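Local structure of RTX toxin RtxA (Vibrio vulnificus MO6-24/O, 6IMP) at residues M207-M210 and T211-I214; S28-P31 and L32-F35. The protein carries an alpha/beta hydrolase domain of a MARTX toxin, a virulence factor, and probably acts as a hydrolytic effector. All coordinates share one frame; numbering follows the deposited sequence.

Interaction 1 (M207-M210 and T211-I214); sequences MPSM and TKAI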
ATOM      1  N   MET A 207      -8.015  -1.645   4.187  1.00 75.06           N
ATOM      2  CA  MET A 207      -8.213  -2.460   5.382  1.00 71.00           C
ATOM      3  C   MET A 207      -8.377  -1.465   6.507  1.00 70.94           C
ATOM      4  O   MET A 207      -7.446  -0.722   6.791  1.00 70.14           O
ATOM      5  CB  MET A 207      -6.961  -3.293   5.633  1.00 69.96           C
ATOM      6  CG  MET A 207      -6.810  -3.804   7.049  1.00 62.89           C
ATOM      7  SD  MET A 207      -5.230  -4.622   7.279  1.00 68.61           S
ATOM      8  CE  MET A 207      -5.451  -6.109   6.309  1.00 62.77           C
ATOM      9  N   PRO A 208      -9.563  -1.408   7.138  1.00 72.30           N
ATOM     10  CA  PRO A 208      -9.700  -0.351   8.129  1.00 68.81           C
ATOM     11  C   PRO A 208      -8.977  -0.690   9.393  1.00 68.36           C
ATOM     12  O   PRO A 208      -8.595   0.193  10.146  1.00 70.47           O
ATOM     13  CB  PRO A 208     -11.190  -0.331   8.393  1.00 75.73           C
ATOM     14  CG  PRO A 208     -11.579  -1.765   8.268  1.00 80.90           C
ATOM     15  CD  PRO A 208     -10.768  -2.266   7.096  1.00 77.35           C
ATOM     16  N   SER A 209      -8.826  -1.987   9.615  1.00 79.31           N
ATOM     17  CA  SER A 209      -8.126  -2.548  10.747  1.00 77.90           C
ATOM     18  C   SER A 209      -7.926  -4.007  10.367  1.00 66.35           C
ATOM     19  O   SER A 209      -8.716  -4.576   9.626  1.00 76.72           O
ATOM     20  CB  SER A 209      -8.959  -2.411  12.034  1.00 76.10           C
ATOM     21  OG  SER A 209      -9.902  -3.464  12.169  1.00 79.16           O
ATOM     22  N   MET A 210      -6.874  -4.612  10.857  1.00 62.89           N
ATOM     23  CA  MET A 210      -6.662  -6.020  10.594  1.00 65.32           C
ATOM     24  C   MET A 210      -7.753  -6.900  11.194  1.00 72.64           C
ATOM     25  O   MET A 210      -8.106  -7.934  10.627  1.00 69.73           O
ATOM     26  CB  MET A 210      -5.321  -6.430  11.146  1.00 62.92           C
ATOM     27  CG  MET A 210      -5.046  -7.914  11.036  1.00 64.88           C
ATOM     28  SD  MET A 210      -4.759  -8.369   9.336  1.00 63.26           S
ATOM     29  CE  MET A 210      -3.148  -7.631   9.102  1.00 63.59           C
ATOM     30  N   THR A 211      -8.271  -6.501  12.351  1.00 84.47           N
ATOM     31  CA  THR A 211      -9.265  -7.310  13.068  1.00 90.64           C
ATOM     32  C   THR A 211     -10.528  -7.396  12.200  1.00 86.19           C
ATOM     33  O   THR A 211     -11.045  -8.482  11.911  1.00 72.62           O
ATOM     34  CB  THR A 211      -9.597  -6.704  14.454  1.00 93.15           C
ATOM     35  OG1 THR A 211     -10.353  -5.496  14.296  1.00100.56           O
ATOM     36  CG2 THR A 211      -8.318  -6.387  15.236  1.00 91.73           C
ATOM     37  N   LYS A 212     -10.932  -6.233  11.700  1.00 84.53           N
ATOM     38  CA  LYS A 212     -12.120  -6.091  10.870  1.00 81.37           C
ATOM     39  C   LYS A 212     -11.924  -6.703   9.487  1.00 76.51           C
ATOM     40  O   LYS A 212     -12.883  -7.121   8.840  1.00 81.51           O
ATOM     41  CB  LYS A 212     -12.505  -4.616  10.773  1.00 83.81           C
ATOM     42  CG  LYS A 212     -13.052  -4.087  12.097  1.00 97.00           C
ATOM     43  CD  LYS A 212     -13.229  -2.574  12.114  1.00105.67           C
ATOM     44  CE  LYS A 212     -14.627  -2.161  12.570  1.00108.15           C
ATOM     45  NZ  LYS A 212     -15.195  -1.097  11.690  1.00106.09           N
ATOM     46  N   ALA A 213     -10.674  -6.784   9.055  1.00 66.98           N
ATOM     47  CA  ALA A 213     -10.331  -7.519   7.853  1.00 63.23           C
ATOM     48  C   ALA A 213     -10.390  -9.025   8.076  1.00 64.13           C
ATOM     49  O   ALA A 213     -10.866  -9.761   7.212  1.00 67.84           O
ATOM     50  CB  ALA A 213      -8.951  -7.113   7.372  1.00 66.16           C
ATOM     51  N   ILE A 214      -9.868  -9.478   9.217  1.00 66.95           N
ATOM     52  CA  ILE A 214      -9.906 -10.896   9.586  1.00 71.18           C
ATOM     53  C   ILE A 214     -11.362 -11.337   9.755  1.00 75.51           C
ATOM     54  O   ILE A 214     -11.762 -12.394   9.254  1.00 65.86           O
ATOM     55  CB  ILE A 214      -9.084 -11.168  10.876  1.00 76.04           C
ATOM     56  CG1 ILE A 214      -7.585 -11.201  10.530  1.00 77.68           C
ATOM     57  CG2 ILE A 214      -9.486 -12.496  11.528  1.00 72.43           C
ATOM     58  CD1 ILE A 214      -6.657 -10.980  11.700  1.00 75.76           C
TER
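S209 and T211 meet through their hydroxyls, OG to OG1 at 3.0 Å, and either could be the donor. S209 is the N-cap of helix 210-216. Its OG sits between its own backbone N and carbonyl carbon (chi1 84°), which swings the hydroxyl over the first turn. There S209 OG also lies 3.0 Å from K212 N.

Two backbone bonds start the helix. A213 N donates to S209 O at 3.0 Å, a bent bond of 143°. I214 N donates to M210 O at 2.7 Å and is straighter, at 157°.

The apolar contacts flank this turn. M207 bends at chi3 and brings CE to A213 CB at 3.8 Å. M210 CG meets the I214 methyl CD1 at 3.5 Å. The ring atom CG of P208 touches K212 CB at 3.9 Å, and the lysine then runs on to a salt bridge with E264.

The turn follows strand 200-204 of the central sheet. M207 is backbone-bonded to S178, in what looks like the nucleophile elbow of the hydrolase fold. P208 and A213 pack on helix 260-274, while M210 and I214 reach L40 and E39 of helix 31-41.

Interaction 2 (S28-P31 and L32-F35); sequences SLSP and LTRF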
ATOM      1  N   SER A  28      12.782 -18.179   9.303  1.00154.45           N
ATOM      2  CA  SER A  28      11.878 -19.269   9.702  1.00159.03           C
ATOM      3  C   SER A  28      11.962 -19.483  11.222  1.00166.04           C
ATOM      4  O   SER A  28      13.035 -19.748  11.775  1.00159.48           O
ATOM      5  CB  SER A  28      12.182 -20.552   8.913  1.00137.79           C
ATOM      6  OG  SER A  28      13.205 -21.326   9.512  1.00124.60           O
ATOM      7  N   LEU A  29      10.807 -19.397  11.875  1.00156.12           N
ATOM      8  CA  LEU A  29      10.673 -18.547  13.052  1.00148.46           C
ATOM      9  C   LEU A  29      10.161 -19.296  14.294  1.00145.44           C
ATOM     10  O   LEU A  29      10.953 -19.733  15.132  1.00147.39           O
ATOM     11  CB  LEU A  29       9.786 -17.346  12.693  1.00143.77           C
ATOM     12  CG  LEU A  29       9.686 -16.244  13.747  1.00140.14           C
ATOM     13  CD1 LEU A  29       9.499 -14.881  13.105  1.00132.53           C
ATOM     14  CD2 LEU A  29       8.554 -16.511  14.714  1.00144.62           C
ATOM     15  N   SER A  30       8.839 -19.391  14.429  1.00127.93           N
ATOM     16  CA  SER A  30       8.199 -20.239  15.431  1.00102.26           C
ATOM     17  C   SER A  30       6.893 -20.719  14.827  1.00 97.14           C
ATOM     18  O   SER A  30       6.287 -20.003  14.032  1.00 97.96           O
ATOM     19  CB  SER A  30       7.919 -19.468  16.725  1.00 89.76           C
ATOM     20  OG  SER A  30       6.684 -18.773  16.660  1.00 81.08           O
ATOM     21  N   PRO A  31       6.427 -21.912  15.222  1.00 94.09           N
ATOM     22  CA  PRO A  31       5.299 -22.502  14.499  1.00 95.09           C
ATOM     23  C   PRO A  31       4.053 -21.618  14.434  1.00 94.16           C
ATOM     24  O   PRO A  31       3.326 -21.653  13.437  1.00 96.23           O
ATOM     25  CB  PRO A  31       4.983 -23.763  15.313  1.00 90.70           C
ATOM     26  CG  PRO A  31       6.236 -24.062  16.046  1.00 91.30           C
ATOM     27  CD  PRO A  31       6.763 -22.708  16.413  1.00 93.50           C
ATOM     28  N   LEU A  32       3.785 -20.870  15.499  1.00 77.54           N
ATOM     29  CA  LEU A  32       2.540 -20.117  15.582  1.00 83.16           C
ATOM     30  C   LEU A  32       2.587 -18.801  14.818  1.00 84.61           C
ATOM     31  O   LEU A  32       1.599 -18.405  14.204  1.00 90.18           O
ATOM     32  CB  LEU A  32       2.135 -19.853  17.032  1.00 83.28           C
ATOM     33  CG  LEU A  32       0.670 -20.217  17.296  1.00 83.80           C
ATOM     34  CD1 LEU A  32       0.501 -21.732  17.328  1.00 88.22           C
ATOM     35  CD2 LEU A  32       0.173 -19.603  18.586  1.00 81.26           C
ATOM     36  N   THR A  33       3.712 -18.104  14.881  1.00 83.46           N
ATOM     37  CA  THR A  33       3.869 -16.892  14.099  1.00 81.51           C
ATOM     38  C   THR A  33       3.965 -17.230  12.607  1.00 78.51           C
ATOM     39  O   THR A  33       3.590 -16.414  11.778  1.00 86.64           O
ATOM     40  CB  THR A  33       5.069 -16.060  14.559  1.00 88.10           C
ATOM     41  OG1 THR A  33       6.163 -16.933  14.814  1.00 96.17           O
ATOM     42  CG2 THR A  33       4.734 -15.302  15.841  1.00 88.93           C
ATOM     43  N   ARG A  34       4.406 -18.446  12.271  1.00 78.84           N
ATOM     44  CA  ARG A  34       4.233 -18.986  10.905  1.00 87.81           C
ATOM     45  C   ARG A  34       2.743 -19.092  10.512  1.00 86.09           C
ATOM     46  O   ARG A  34       2.353 -18.674   9.422  1.00 88.23           O
ATOM     47  CB  ARG A  34       4.930 -20.354  10.740  1.00 97.46           C
ATOM     48  CG  ARG A  34       6.427 -20.276  10.417  1.00108.50           C
ATOM     49  CD  ARG A  34       6.980 -21.606   9.901  1.00120.43           C
ATOM     50  NE  ARG A  34       6.940 -22.662  10.919  1.00130.51           N
ATOM     51  CZ  ARG A  34       7.223 -23.949  10.704  1.00129.21           C
ATOM     52  NH1 ARG A  34       7.142 -24.815  11.709  1.00121.71           N
ATOM     53  NH2 ARG A  34       7.579 -24.381   9.495  1.00131.32           N
ATOM     54  N   PHE A  35       1.928 -19.658  11.400  1.00 84.79           N
ATOM     55  CA  PHE A  35       0.460 -19.660  11.230  1.00 84.54           C
ATOM     56  C   PHE A  35      -0.073 -18.238  11.052  1.00 84.92           C
ATOM     57  O   PHE A  35      -0.759 -17.937  10.078  1.00 81.66           O
ATOM     58  CB  PHE A  35      -0.237 -20.360  12.428  1.00 83.12           C
ATOM     59  CG  PHE A  35      -1.635 -19.851  12.731  1.00 68.98           C
ATOM     60  CD1 PHE A  35      -2.630 -19.910  11.778  1.00 66.26           C
ATOM     61  CD2 PHE A  35      -1.955 -19.389  13.986  1.00 62.24           C
ATOM     62  CE1 PHE A  35      -3.904 -19.452  12.049  1.00 65.10           C
ATOM     63  CE2 PHE A  35      -3.231 -18.949  14.272  1.00 66.94           C
ATOM     64  CZ  PHE A  35      -4.205 -18.969  13.296  1.00 65.13           C
TER
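L32 follows P31, which takes the first position of helix 31-41, and its side chain turns outward from the preceding loop. Proline fits this first helical position because its missing N-H is not needed there.

T33 comes next and turns its hydroxyl back to the loop. S30 OG and T33 OG1 are 2.7 Å apart and form a hydrogen bond in which either could donate. T33 OG1 lies between its backbone N and carbonyl carbon, on the side of S30, but its place is less sure, because it is modelled too close to a neighbour. That neighbour is a methyl of L29, which lies beside T33, and the closest approach of these two side chains is doubtful. S30 is the N-cap of the helix, and its hydroxyl reaches over the opening turn to a residue three places on.

R34 ties the backbone to the cap. R34 N donates to S30 O at 3.0 Å, nearly in line with the carbonyl bond and with an N-H...O angle of 163°. R34 CG, set beside the backbone N by chi1 -84°, lies 3.6 Å from S30 O. The bend at chi3 then turns the guanidinium so that R34 NE comes 3.9 Å from P31 CA. S30 O and P31 CA both lie at the edge of the guanidinium, near its plane.

F35 N adds the next i to i+4 helical bond. F35 N donates to P31 O at 3.2 Å, with the donor tilted 29° from the carbonyl plane. The phenyl ring leads away from 28-31, on the exposed surface of the protein.

Overall arrangement
Interaction 2 comes first along the chain and interaction 1 much later. Each is the opening turn of a helix with a serine at the N-cap, but the settings differ. Interaction 2 lies on the surface, its centre about 24 Å from the centre of the chain. Interaction 1 is mostly buried, and its centre is about 14 Å from the centre of the chain. The contact centres are 21 Å apart and the nearest atoms about 9 Å, so they do not touch. Helix 31-41 links them: interaction 2 forms its start, and its far end covers part of interaction 1. The N-terminal helix thus meets the segment following strand 200-204 of the hydrolase sheet.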